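PDB 2DC0: probable amidase from Thermus thermophilus, which is of unconfirmed function but belongs to the amidase family and packs its helices around a large mixed beta sheet. Local coordinates for residues A[23-28]-A[40-45]; A[135-140]-A[155-160]; A[171-176]-A[387-392]; A[398-403]-A[408-413]. All coordinates share one frame; numbering follows the deposited sequence.

Overall arrangement
The four contacts follow one another along the chain, in one alpha/beta fold with a mixed sheet. Contact 1 lies at the edge of that sheet, where strand 37-40 is outermost. Contact 2 has its centre about 15 Å away and touches it, through helices 17-30 and 149-157. Contact 3, closest to the middle of the chain, brings helix 173-179 to helix 386-390, about 20 Å from contact 2 between centres. Contact 4 is the hairpin after that helix. Its centre is about 13 Å from the centre of contact 3, and Phe388 rests on it. Contacts 1 and 4 are about 30 Å apart between centres, so the set joins helices and sheet from edge to interior.

Contact 1: residues A[23-28]-A[40-45]; sequences EALERA and LDEEAA
Leu25 and Leu40 make the apolar part of this contact. Methyl CD2 of Leu25 meets methyl CD1 of Leu40 at 3.9 Å, and the two side chains cross obliquely. Glu42 adds its aliphatic stem, with CG 4.0 Å from Leu25 CD2. Here the side chains run past each other in opposite directions. The Glu42 chain is extended beyond CG (chi2 -177°), which lays the carboxylate alongside the leucine. Its oxygen OE2 is 4.1 Å from Leu25 CB.

The contact joins helix 17-30 to the start of helix 42-57 and to Leu40 shortly before it. Strand 37-40, between the two helices in sequence, is the outermost on its side of the mixed sheet. Phe112 of the neighbouring strand of the sheet, 110-115, touches Ala24, Leu40 and Ala45, so both segments also rest on the sheet.

The polar link between the segments runs through water; no direct hydrogen bond joins them. One water molecule donates to Leu25 O at 2.8 Å and to Glu42 OE2 at 2.9 Å. Both of its hydrogens are used in this bridge. Glu42 also touches the side chain of Lys29, which follows on helix 17-30.

Capping shapes the start of the second helix. Asp41 is its N-cap, and Ala44 N donates to Asp41 OD1 at 3.0 Å. The bond is almost perfectly straight, 179° at the hydrogen, but it reaches the oxygen from above the carboxylate plane. Ala45 N bonds back to Asp41 O. The negative charge of Asp41 would probably be favoured by the helix start.

Contact 2: residues A[135-140]-A[155-160]; sequences RNAVDP and VALGIG
Leu157 holds CG beside its backbone N and anti to its carbonyl carbon (chi1 -63°), and this brings CG to 3.8 Å from Ala137 CB. Beyond it, methyl CD2 lies 3.8 Å from Ala137 O. Ala156 CB meets Ala137 CB at 3.6 Å. One alanine methyl thus sits against two successive residues, Ala156 and Leu157. In the other segment, Asn136 has CG anti to the backbone N (chi1 -170°), which carries OD1 to the N-H groups of the residues that follow. OD1 accepts from Val138 N at 2.7 Å, with the donor in the carbonyl plane, and a weak bond from Asp139 N reaches the same oxygen.

The first of these bonds makes an Asx turn, in the loop between strand 110-115 and helix 149-157. The turn bends the chain around Ala137. Helix 149-157 ends beside it in a Schellman motif. Gly158 leaves the helical conformation there with positive phi, and Ile159 is the centre of an inverse gamma turn.

Arg135 and Pro140 are tied to each other across the turn. Arg135 NH1 donates to Pro140 O at 2.7 Å. The oxygen lies in the guanidinium plane, though the donor is tilted 26° from the carbonyl plane.

The loop also bonds to Phe178, Gln143, Asn179 and Arg34. Asn136 ND2 donates to the backbone oxygens of Phe178 and Gln143. Ala137 N binds Asn179 OD1, and Ala137 O accepts from Arg34 NH2.

Contact 3: residues A[171-176]-A[387-392]; sequences SIRIPA and PFSLLG
Arg173 reaches across to Phe388 and Ser389 with its guanidinium group. The close part is at NH2. It lies 3.4 Å from Ser389 CB and 3.3 Å from Ser389 OG, which is near the guanidinium plane, at its edge. Ser389 turns OG between its backbone N and carbonyl carbon (chi1 46°), and this sets OG beside Arg173 NH2. The polar ends have stronger partners nearby: NH2 makes a salt bridge with Asp167 OD1, and Ser389 OG bonds to Thr168 O. Leu386 O is a second acceptor close by, and the one hydroxyl hydrogen can serve only one of the two at a time.

The looser part is at NH1, which is 3.8 Å from Phe388 CB and 3.9 Å from Phe388 CD2. NH1 comes to the ring at its edge, in the ring plane, and the two flat groups stand 76° apart. This is therefore no stack of a cation over a ring face. One ring face is instead met by Pro387 CB of the same helix. NH1 also donates to Thr385 O. No side of the contact opens to solvent, since all three touching residues are buried.

The contact joins the first residue of helix 173-179 to helix 386-390, which ends in a Schellman motif at Gly392. Both pack against the hairpin of the mixed sheet: Arg173 touches Thr395 and Ala397 of strand 395-403, and Phe388 packs on Gln411 and Val413 of strand 406-413.

Contact 4: residues A[398-403]-A[408-413]; sequences LPFAKV and VGLQVV
Strands 395-403 and 406-413 form a beta hairpin inside the mixed sheet, and these segments are its paired arms. Leu398 and Leu410 are a hydrogen-bonded antiparallel pair. Leu398 N donates to Leu410 O at 3.0 Å, and Leu410 N returns a bond to Leu398 O at 2.7 Å. Pro399 faces Gly409 as a non-hydrogen-bonded pair.

The register then slips by one. Val408 O accepts two bonds, from Phe400 N at 3.1 Å and from Ala401 N at 3.3 Å. The first donor is nearly in line with the C=O bond, the second in the carbonyl plane. Val408 N closes the ladder to Ala401 O at 2.9 Å.

Phe400 turns its ring across the second strand. Its atom CD2 is 3.5 Å from Leu410 CB, and the two side chains cross at about a right angle. Leu410 CD1 lies over one face of the ring, while Gly409 O comes to its edge. Leu398 holds CG between its backbone N and carbonyl carbon (chi1 40°), which brings CD1 to 3.6 Å from Leu410 CB. These two side chains lie side by side and point the same way. Farther along, Val403 CG2 meets Val408 CG2 at 3.7 Å.

Leu398, Ala401, Val408 and Leu410 share one face of the sheet. Helix 251-263 packs there on Ala401 and Leu410, and helix 419-430 touches Leu398. The N-to-C directions of the two short segments are 124° apart. Two successive residues, Phe400 and Ala401, set against the single Val408 make a classic beta bulge in an antiparallel hairpin.

Contact 1: residues A[23-28]-A[40-45]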
# COMPACT_ATOMS: atom_id res chain seq x y z
N GLU A 23 13.30 19.29 -37.23
CA GLU A 23 14.45 19.17 -36.35
C GLU A 23 14.50 17.75 -35.78
O GLU A 23 15.55 17.12 -35.78
CB GLU A 23 14.34 20.19 -35.22
CG GLU A 23 15.37 20.02 -34.10
CD GLU A 23 16.80 20.05 -34.61
OE1 GLU A 23 17.14 20.98 -35.38
OE2 GLU A 23 17.60 19.17 -34.22
N ALA A 24 13.36 17.25 -35.31
CA ALA A 24 13.28 15.91 -34.74
C ALA A 24 13.66 14.86 -35.77
O ALA A 24 14.38 13.91 -35.46
CB ALA A 24 11.87 15.65 -34.21
N LEU A 25 13.17 15.02 -37.00
CA LEU A 25 13.45 14.07 -38.07
C LEU A 25 14.92 14.09 -38.51
O LEU A 25 15.45 13.07 -38.96
CB LEU A 25 12.54 14.35 -39.27
CG LEU A 25 11.04 14.18 -39.01
CD1 LEU A 25 10.25 14.49 -40.28
CD2 LEU A 25 10.76 12.76 -38.55
N GLU A 26 15.57 15.24 -38.39
CA GLU A 26 16.98 15.33 -38.77
C GLU A 26 17.80 14.55 -37.74
O GLU A 26 18.73 13.82 -38.09
CB GLU A 26 17.45 16.78 -38.81
CG GLU A 26 16.83 17.61 -39.92
CD GLU A 26 17.49 18.97 -40.10
OE1 GLU A 26 17.79 19.62 -39.07
OE2 GLU A 26 17.69 19.40 -41.25
N ARG A 27 17.44 14.71 -36.47
CA ARG A 27 18.13 14.02 -35.39
C ARG A 27 17.90 12.52 -35.49
O ARG A 27 18.82 11.73 -35.26
CB ARG A 27 17.63 14.53 -34.03
CG ARG A 27 17.83 16.02 -33.79
CD ARG A 27 19.30 16.39 -33.64
NE ARG A 27 19.88 15.83 -32.43
CZ ARG A 27 21.16 15.96 -32.08
NH1 ARG A 27 22.00 16.64 -32.86
NH2 ARG A 27 21.60 15.41 -30.96
N ALA A 28 16.68 12.11 -35.84
CA ALA A 28 16.36 10.69 -35.96
C ALA A 28 17.21 10.09 -37.07
O ALA A 28 17.73 8.98 -36.94
CB ALA A 28 14.88 10.51 -36.28
N LEU A 40 8.24 4.87 -37.55
CA LEU A 40 8.27 6.27 -37.95
C LEU A 40 7.67 6.47 -39.34
O LEU A 40 8.17 5.91 -40.32
CB LEU A 40 9.71 6.79 -37.95
CG LEU A 40 9.98 8.18 -38.54
CD1 LEU A 40 9.31 9.24 -37.69
CD2 LEU A 40 11.48 8.42 -38.60
N ASP A 41 6.60 7.26 -39.43
CA ASP A 41 5.99 7.55 -40.73
C ASP A 41 6.15 9.05 -40.92
O ASP A 41 5.33 9.84 -40.45
CB ASP A 41 4.50 7.19 -40.73
CG ASP A 41 3.86 7.35 -42.10
OD1 ASP A 41 4.36 8.17 -42.91
OD2 ASP A 41 2.85 6.67 -42.38
N GLU A 42 7.22 9.44 -41.61
CA GLU A 42 7.50 10.85 -41.84
C GLU A 42 6.39 11.59 -42.57
O GLU A 42 6.03 12.70 -42.20
CB GLU A 42 8.81 11.00 -42.61
CG GLU A 42 10.02 10.51 -41.83
CD GLU A 42 11.32 10.73 -42.58
OE1 GLU A 42 11.43 10.24 -43.72
OE2 GLU A 42 12.22 11.38 -42.01
N GLU A 43 5.84 10.96 -43.61
CA GLU A 43 4.77 11.59 -44.38
C GLU A 43 3.55 11.90 -43.52
O GLU A 43 3.06 13.03 -43.50
CB GLU A 43 4.36 10.70 -45.56
CG GLU A 43 5.36 10.72 -46.71
CD GLU A 43 4.90 9.87 -47.88
OE1 GLU A 43 3.73 10.00 -48.29
OE2 GLU A 43 5.72 9.07 -48.39
N ALA A 44 3.07 10.89 -42.79
CA ALA A 44 1.91 11.09 -41.93
C ALA A 44 2.23 12.16 -40.88
O ALA A 44 1.38 13.00 -40.56
CB ALA A 44 1.53 9.78 -41.25
N ALA A 45 3.45 12.15 -40.36
CA ALA A 45 3.86 13.12 -39.35
C ALA A 45 3.90 14.52 -39.95
O ALA A 45 3.40 15.48 -39.34
CB ALA A 45 5.23 12.75 -38.79
O HOH W 1 14.13 10.82 -39.94

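Contact 2: residues A[135-140]-A[155-160]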
# COMPACT_ATOMS: atom_id res chain seq x y z
N ARG A 135 20.82 1.40 -28.47
CA ARG A 135 22.13 1.81 -28.00
C ARG A 135 22.10 3.13 -27.24
O ARG A 135 21.38 4.06 -27.61
CB ARG A 135 23.10 1.91 -29.19
CG ARG A 135 23.26 0.58 -29.92
CD ARG A 135 24.06 0.67 -31.22
NE ARG A 135 24.23 -0.66 -31.79
CZ ARG A 135 25.12 -1.55 -31.37
NH1 ARG A 135 25.95 -1.24 -30.38
NH2 ARG A 135 25.18 -2.77 -31.90
N ASN A 136 22.89 3.18 -26.17
CA ASN A 136 22.99 4.35 -25.32
C ASN A 136 23.25 5.61 -26.11
O ASN A 136 24.07 5.62 -27.03
CB ASN A 136 24.10 4.13 -24.29
CG ASN A 136 24.11 5.19 -23.22
OD1 ASN A 136 24.48 6.34 -23.48
ND2 ASN A 136 23.72 4.82 -22.01
N ALA A 137 22.57 6.69 -25.74
CA ALA A 137 22.70 7.97 -26.42
C ALA A 137 24.12 8.54 -26.39
O ALA A 137 24.57 9.16 -27.35
CB ALA A 137 21.72 8.98 -25.81
N VAL A 138 24.82 8.33 -25.28
CA VAL A 138 26.18 8.86 -25.13
C VAL A 138 27.27 7.97 -25.73
O VAL A 138 28.24 8.47 -26.31
CB VAL A 138 26.51 9.11 -23.64
CG1 VAL A 138 27.94 9.61 -23.49
CG2 VAL A 138 25.53 10.14 -23.07
N ASP A 139 27.11 6.66 -25.60
CA ASP A 139 28.09 5.72 -26.12
C ASP A 139 27.32 4.52 -26.68
O ASP A 139 26.77 3.72 -25.91
CB ASP A 139 29.02 5.29 -24.98
CG ASP A 139 30.11 4.33 -25.42
OD1 ASP A 139 29.99 3.76 -26.52
OD2 ASP A 139 31.07 4.14 -24.64
N PRO A 140 27.29 4.37 -28.01
CA PRO A 140 26.58 3.26 -28.68
C PRO A 140 27.09 1.86 -28.34
O PRO A 140 26.46 0.87 -28.71
CB PRO A 140 26.73 3.61 -30.16
CG PRO A 140 28.07 4.28 -30.20
CD PRO A 140 28.01 5.19 -29.00
N VAL A 155 14.78 11.12 -26.32
CA VAL A 155 14.75 12.37 -25.58
C VAL A 155 16.16 12.94 -25.39
O VAL A 155 16.38 14.15 -25.53
CB VAL A 155 14.08 12.18 -24.18
CG1 VAL A 155 14.19 13.46 -23.35
CG2 VAL A 155 12.62 11.80 -24.37
N ALA A 156 17.11 12.07 -25.09
CA ALA A 156 18.49 12.51 -24.90
C ALA A 156 19.10 13.09 -26.18
O ALA A 156 19.87 14.05 -26.12
CB ALA A 156 19.34 11.35 -24.41
N LEU A 157 18.74 12.52 -27.32
CA LEU A 157 19.27 12.95 -28.61
C LEU A 157 18.45 14.02 -29.33
O LEU A 157 18.83 14.47 -30.40
CB LEU A 157 19.44 11.72 -29.52
CG LEU A 157 20.46 10.68 -29.01
CD1 LEU A 157 20.52 9.49 -29.95
CD2 LEU A 157 21.82 11.34 -28.90
N GLY A 158 17.33 14.42 -28.74
CA GLY A 158 16.51 15.44 -29.37
C GLY A 158 15.55 14.90 -30.42
O GLY A 158 15.01 15.66 -31.22
N ILE A 159 15.36 13.58 -30.43
CA ILE A 159 14.43 12.97 -31.38
C ILE A 159 13.07 13.11 -30.70
O ILE A 159 12.55 12.16 -30.09
CB ILE A 159 14.77 11.48 -31.61
CG1 ILE A 159 16.22 11.36 -32.09
CG2 ILE A 159 13.83 10.89 -32.65
CD1 ILE A 159 16.80 9.95 -32.02
N GLY A 160 12.50 14.30 -30.80
CA GLY A 160 11.24 14.58 -30.14
C GLY A 160 11.66 15.28 -28.86
O GLY A 160 12.79 15.09 -28.41

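Contact 3: residues A[171-176]-A[387-392]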
# COMPACT_ATOMS: atom_id res chain seq x y z
N SER A 171 11.71 0.66 -15.15
CA SER A 171 11.78 0.89 -16.59
C SER A 171 11.75 2.32 -17.12
O SER A 171 11.96 2.53 -18.31
CB SER A 171 10.72 0.04 -17.28
OG SER A 171 11.19 -1.30 -17.33
N ILE A 172 11.49 3.29 -16.25
CA ILE A 172 11.52 4.69 -16.66
C ILE A 172 12.79 5.31 -16.06
O ILE A 172 13.58 5.95 -16.75
CB ILE A 172 10.29 5.47 -16.14
CG1 ILE A 172 9.10 5.26 -17.08
CG2 ILE A 172 10.60 6.96 -16.01
CD1 ILE A 172 7.74 5.66 -16.51
N ARG A 173 12.98 5.10 -14.76
CA ARG A 173 14.13 5.65 -14.05
C ARG A 173 15.49 5.11 -14.51
O ARG A 173 16.45 5.87 -14.67
CB ARG A 173 13.94 5.44 -12.55
CG ARG A 173 12.71 6.20 -12.03
CD ARG A 173 12.21 5.65 -10.70
NE ARG A 173 11.54 4.36 -10.87
CZ ARG A 173 11.47 3.43 -9.93
NH1 ARG A 173 12.03 3.66 -8.74
NH2 ARG A 173 10.84 2.28 -10.16
N ILE A 174 15.58 3.80 -14.74
CA ILE A 174 16.83 3.19 -15.18
C ILE A 174 17.34 3.76 -16.51
O ILE A 174 18.47 4.20 -16.61
CB ILE A 174 16.70 1.65 -15.25
CG1 ILE A 174 16.49 1.10 -13.82
CG2 ILE A 174 17.96 1.03 -15.87
CD1 ILE A 174 15.96 -0.30 -13.76
N PRO A 175 16.49 3.74 -17.56
CA PRO A 175 16.98 4.29 -18.83
C PRO A 175 17.26 5.80 -18.74
O PRO A 175 18.16 6.31 -19.41
CB PRO A 175 15.87 3.93 -19.82
CG PRO A 175 14.65 3.83 -18.97
CD PRO A 175 15.15 3.16 -17.71
N ALA A 176 16.50 6.50 -17.90
CA ALA A 176 16.72 7.94 -17.74
C ALA A 176 18.12 8.13 -17.16
O ALA A 176 18.89 8.95 -17.64
CB ALA A 176 15.68 8.54 -16.79
N PRO A 387 11.80 -1.17 -5.32
CA PRO A 387 10.98 -0.96 -4.12
C PRO A 387 9.91 0.13 -4.26
O PRO A 387 8.78 -0.04 -3.79
CB PRO A 387 12.01 -0.58 -3.05
CG PRO A 387 13.28 -1.24 -3.54
CD PRO A 387 13.22 -0.95 -5.02
N PHE A 388 10.27 1.22 -4.91
CA PHE A 388 9.38 2.36 -5.05
C PHE A 388 8.24 2.17 -6.06
O PHE A 388 7.17 2.76 -5.90
CB PHE A 388 10.25 3.58 -5.33
CG PHE A 388 11.46 3.63 -4.44
CD1 PHE A 388 11.31 3.76 -3.06
CD2 PHE A 388 12.73 3.40 -4.96
CE1 PHE A 388 12.40 3.65 -2.21
CE2 PHE A 388 13.83 3.28 -4.12
CZ PHE A 388 13.67 3.40 -2.73
N SER A 389 8.47 1.34 -7.07
CA SER A 389 7.43 1.06 -8.05
C SER A 389 6.57 -0.05 -7.43
O SER A 389 5.34 -0.04 -7.54
CB SER A 389 8.04 0.59 -9.37
OG SER A 389 9.05 -0.37 -9.17
N LEU A 390 7.22 -1.00 -6.76
CA LEU A 390 6.51 -2.09 -6.10
C LEU A 390 5.46 -1.53 -5.14
O LEU A 390 4.34 -2.02 -5.09
CB LEU A 390 7.49 -2.97 -5.29
CG LEU A 390 6.84 -4.10 -4.48
CD1 LEU A 390 6.26 -5.16 -5.42
CD2 LEU A 390 7.88 -4.73 -3.56
N LEU A 391 5.84 -0.49 -4.40
CA LEU A 391 4.95 0.12 -3.42
C LEU A 391 4.16 1.34 -3.92
O LEU A 391 3.39 1.93 -3.17
CB LEU A 391 5.75 0.48 -2.16
CG LEU A 391 6.35 -0.75 -1.46
CD1 LEU A 391 7.22 -0.33 -0.27
CD2 LEU A 391 5.21 -1.66 -0.98
N GLY A 392 4.36 1.71 -5.19
CA GLY A 392 3.61 2.80 -5.80
C GLY A 392 3.86 4.26 -5.45
O GLY A 392 3.05 5.11 -5.82

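Contact 4: residues A[398-403]-A[408-413]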
# COMPACT_ATOMS: atom_id res chain seq x y z
N LEU A 398 16.82 11.93 -11.96
CA LEU A 398 17.45 13.04 -12.66
C LEU A 398 18.97 12.90 -12.59
O LEU A 398 19.50 12.35 -11.62
CB LEU A 398 17.03 14.40 -12.07
CG LEU A 398 16.87 14.63 -10.56
CD1 LEU A 398 17.89 13.87 -9.76
CD2 LEU A 398 16.98 16.13 -10.30
N PRO A 399 19.69 13.40 -13.61
CA PRO A 399 21.15 13.32 -13.65
C PRO A 399 21.82 14.03 -12.50
O PRO A 399 21.42 15.13 -12.13
CB PRO A 399 21.51 13.97 -14.99
CG PRO A 399 20.27 13.79 -15.81
CD PRO A 399 19.17 14.07 -14.82
N PHE A 400 22.85 13.42 -11.92
CA PHE A 400 23.55 14.07 -10.82
C PHE A 400 25.06 13.85 -10.87
O PHE A 400 25.81 14.55 -10.19
CB PHE A 400 22.97 13.58 -9.48
CG PHE A 400 23.71 12.41 -8.87
CD1 PHE A 400 24.69 12.61 -7.90
CD2 PHE A 400 23.39 11.10 -9.24
CE1 PHE A 400 25.34 11.53 -7.31
CE2 PHE A 400 24.04 10.02 -8.65
CZ PHE A 400 25.01 10.23 -7.69
N ALA A 401 25.51 12.91 -11.68
CA ALA A 401 26.95 12.65 -11.78
C ALA A 401 27.36 11.98 -13.09
O ALA A 401 26.52 11.63 -13.92
CB ALA A 401 27.39 11.79 -10.59
N LYS A 402 28.67 11.82 -13.25
CA LYS A 402 29.27 11.20 -14.44
C LYS A 402 30.35 10.21 -14.00
O LYS A 402 31.17 10.53 -13.14
CB LYS A 402 29.93 12.26 -15.32
CG LYS A 402 29.02 13.33 -15.88
CD LYS A 402 28.20 12.82 -17.05
CE LYS A 402 27.46 13.97 -17.74
NZ LYS A 402 26.62 13.51 -18.88
N VAL A 403 30.35 9.02 -14.59
CA VAL A 403 31.34 8.00 -14.29
C VAL A 403 31.72 7.38 -15.64
O VAL A 403 30.85 6.99 -16.41
CB VAL A 403 30.78 6.92 -13.33
CG1 VAL A 403 31.79 5.79 -13.14
CG2 VAL A 403 30.45 7.55 -11.98
N VAL A 408 24.95 9.27 -14.67
CA VAL A 408 24.56 8.51 -13.49
C VAL A 408 23.39 9.28 -12.89
O VAL A 408 23.53 10.46 -12.59
CB VAL A 408 25.67 8.44 -12.43
CG1 VAL A 408 25.17 7.62 -11.24
CG2 VAL A 408 26.92 7.80 -13.02
N GLY A 409 22.26 8.62 -12.71
CA GLY A 409 21.10 9.31 -12.16
C GLY A 409 20.86 9.21 -10.67
O GLY A 409 21.40 8.32 -9.99
N LEU A 410 20.04 10.12 -10.16
CA LEU A 410 19.69 10.18 -8.74
C LEU A 410 18.19 10.00 -8.57
O LEU A 410 17.40 10.52 -9.36
CB LEU A 410 20.09 11.54 -8.15
CG LEU A 410 19.74 11.79 -6.68
CD1 LEU A 410 20.67 10.95 -5.79
CD2 LEU A 410 19.92 13.27 -6.35
N GLN A 411 17.80 9.25 -7.54
CA GLN A 411 16.39 9.04 -7.26
C GLN A 411 15.94 9.92 -6.11
O GLN A 411 16.64 10.05 -5.11
CB GLN A 411 16.12 7.59 -6.88
CG GLN A 411 16.12 6.60 -8.02
CD GLN A 411 15.68 5.22 -7.57
OE1 GLN A 411 16.43 4.51 -6.90
NE2 GLN A 411 14.45 4.85 -7.90
N VAL A 412 14.78 10.54 -6.28
CA VAL A 412 14.16 11.38 -5.27
C VAL A 412 12.84 10.67 -5.00
O VAL A 412 11.98 10.63 -5.87
CB VAL A 412 13.88 12.81 -5.79
CG1 VAL A 412 13.28 13.66 -4.67
CG2 VAL A 412 15.18 13.46 -6.30
N VAL A 413 12.70 10.09 -3.81
CA VAL A 413 11.52 9.32 -3.43
C VAL A 413 10.61 10.04 -2.43
O VAL A 413 11.07 10.43 -1.36
CB VAL A 413 11.94 7.97 -2.80
CG1 VAL A 413 10.71 7.12 -2.52
CG2 VAL A 413 12.91 7.25 -3.72